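BREX protein BrxA (Magnetospirillum magneticum, PDB 3BHW) probably takes part in a type 1 BREX system, which protects bacteria against double-stranded DNA phage by blocking phage DNA replication. Local coordinates at residues S98-D103 with D126-Q131. Numbering follows the deposited sequence.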
loop_
_atom_site.group_PDB
_atom_site.type_symbol
_atom_site.label_atom_id
_atom_site.label_comp_id
_atom_site.label_asym_id
_atom_site.label_seq_id
_atom_site.Cartn_x
_atom_site.Cartn_y
_atom_site.Cartn_z
ATOM N N SER A 98 -2.355 3.628 5.316
ATOM C CA SER A 98 -1.103 3.906 6.051
ATOM C C SER A 98 -0.483 5.312 5.890
ATOM O O SER A 98 0.194 5.585 4.928
ATOM C CB SER A 98 -0.055 2.850 5.766
ATOM O OG SER A 98 1.217 3.189 6.327
ATOM N N THR A 99 -0.692 6.189 6.875
ATOM C CA THR A 99 -0.017 7.491 6.888
ATOM C C THR A 99 1.504 7.326 6.895
ATOM O O THR A 99 2.211 8.179 6.396
ATOM C CB THR A 99 -0.558 8.353 8.072
ATOM O OG1 THR A 99 -1.993 8.440 7.939
ATOM C CG2 THR A 99 0.033 9.753 8.051
ATOM N N LEU A 100 2.021 6.251 7.502
ATOM C CA LEU A 100 3.448 6.040 7.526
ATOM C C LEU A 100 4.005 5.880 6.095
ATOM O O LEU A 100 5.052 6.475 5.747
ATOM C CB LEU A 100 3.818 4.838 8.410
ATOM C CG LEU A 100 5.300 4.525 8.515
ATOM C CD1 LEU A 100 5.955 5.479 9.467
ATOM C CD2 LEU A 100 5.426 3.046 8.955
ATOM N N LEU A 101 3.319 5.075 5.278
ATOM C CA LEU A 101 3.666 4.922 3.850
ATOM C C LEU A 101 3.421 6.223 3.077
ATOM O O LEU A 101 4.299 6.740 2.393
ATOM C CB LEU A 101 2.892 3.781 3.207
ATOM C CG LEU A 101 3.150 3.611 1.701
ATOM C CD1 LEU A 101 4.607 3.194 1.364
ATOM C CD2 LEU A 101 2.174 2.555 1.189
ATOM N N GLY A 102 2.215 6.768 3.189
ATOM C CA GLY A 102 1.883 7.984 2.439
ATOM C C GLY A 102 2.858 9.140 2.684
ATOM O O GLY A 102 3.320 9.773 1.714
ATOM N N ASP A 103 3.180 9.395 3.962
ATOM C CA ASP A 103 4.094 10.470 4.348
ATOM C C ASP A 103 5.523 10.178 3.851
ATOM O O ASP A 103 6.254 11.105 3.517
ATOM C CB ASP A 103 4.087 10.758 5.877
ATOM C CG ASP A 103 2.920 11.622 6.308
ATOM O OD1 ASP A 103 2.031 11.898 5.471
ATOM O OD2 ASP A 103 2.912 12.036 7.502
ATOM N N ASP A 126 15.511 5.335 7.497
ATOM C CA ASP A 126 15.959 5.452 8.868
ATOM C C ASP A 126 15.712 6.841 9.436
ATOM O O ASP A 126 15.151 6.983 10.517
ATOM C CB ASP A 126 17.460 5.164 8.902
ATOM C CG ASP A 126 17.769 3.712 9.166
ATOM O OD1 ASP A 126 16.922 2.832 8.892
ATOM O OD2 ASP A 126 18.891 3.449 9.653
ATOM N N GLN A 127 16.139 7.861 8.697
ATOM C CA GLN A 127 16.077 9.233 9.141
ATOM C C GLN A 127 14.617 9.743 9.135
ATOM O O GLN A 127 14.213 10.545 9.975
ATOM C CB GLN A 127 17.024 10.099 8.297
ATOM C CG GLN A 127 18.481 9.648 8.420
ATOM C CD GLN A 127 19.396 10.154 7.301
ATOM O OE1 GLN A 127 20.471 9.565 7.037
ATOM N NE2 GLN A 127 19.022 11.279 6.688
ATOM N N TYR A 128 13.824 9.214 8.232
ATOM C CA TYR A 128 12.370 9.495 8.186
ATOM C C TYR A 128 11.703 8.985 9.455
ATOM O O TYR A 128 10.897 9.684 10.050
ATOM C CB TYR A 128 11.754 8.881 6.899
ATOM C CG TYR A 128 10.232 8.804 6.890
ATOM C CD1 TYR A 128 9.449 9.946 6.681
ATOM C CD2 TYR A 128 9.594 7.582 7.091
ATOM C CE1 TYR A 128 8.052 9.869 6.658
ATOM C CE2 TYR A 128 8.202 7.493 7.111
ATOM C CZ TYR A 128 7.435 8.621 6.892
ATOM O OH TYR A 128 6.054 8.574 6.914
ATOM N N LEU A 129 11.997 7.743 9.811
ATOM C CA LEU A 129 11.505 7.238 11.085
ATOM C C LEU A 129 11.922 8.097 12.259
ATOM O O LEU A 129 11.103 8.377 13.110
ATOM C CB LEU A 129 11.914 5.799 11.291
ATOM C CG LEU A 129 11.084 4.825 10.469
ATOM C CD1 LEU A 129 11.427 3.419 10.915
ATOM C CD2 LEU A 129 9.607 5.089 10.670
ATOM N N GLU A 130 13.187 8.508 12.321
ATOM C CA GLU A 130 13.638 9.483 13.345
ATOM C C GLU A 130 12.720 10.726 13.425
ATOM O O GLU A 130 12.269 11.119 14.513
ATOM C CB GLU A 130 15.098 9.898 13.092
ATOM C CG GLU A 130 16.103 8.887 13.637
ATOM C CD GLU A 130 17.562 9.307 13.451
ATOM O OE1 GLU A 130 17.981 9.587 12.292
ATOM O OE2 GLU A 130 18.308 9.298 14.468
ATOM N N GLN A 131 12.422 11.319 12.266
ATOM C CA GLN A 131 11.498 12.432 12.155
ATOM C C GLN A 131 10.070 12.085 12.593
ATOM O O GLN A 131 9.413 12.886 13.241
ATOM C CB GLN A 131 11.449 12.894 10.700
ATOM C CG GLN A 131 11.440 14.393 10.506
ATOM C CD GLN A 131 12.835 14.998 10.495
ATOM O OE1 GLN A 131 13.501 15.117 11.533
ATOM N NE2 GLN A 131 13.281 15.392 9.319
#
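The first turn of helix 99-112 packs against the middle of helix 122-135; the axes of these short segments approach to 11.7 Å, their N-to-C directions 120° from one another. The nearest alpha carbons, those of L100 and L129, are still 8.9 Å apart, so side chains must span the gap, and the one reaching farthest ends on the backbone of the other helix. S98, which also ends helical geometry after helix 83-97, is the N-cap here: its OG accepts from L101 N in a nearly straight bond of 3.0 Å.

Y128 does most of the bridging. With CG anti to its backbone N (chi1 166°), the ring extends straight across, and its OH donates to L100 O at 2.6 Å. The hydroxyl lies in the carbonyl plane, on a lone pair, with a C=O...OH angle of 125°. D103 CB presses on Y128 OH from 3.1 Å, while its carboxylate turns away, OD2 to a salt bridge with R7 and a hydrogen bond with Y8, OD1 to a hydrogen bond with Y192. Beside the polar link, L100, also extended with CG anti to N, brings CD1 to 3.8 Å from Y128 CE2. L100 CD1 also meets L129 CD2 at 3.9 Å, the two leucine side chains crossing at about a right angle. F104 and W125 supply further aromatic contacts to the tyrosine ring.

In this buried helix-helix packing of the all-helical BrxA fold, a phenol joins two helices by donating to a neutral first-turn carbonyl; with the flanking leucine methyl, that short, well-directed bond fixes the ring tip.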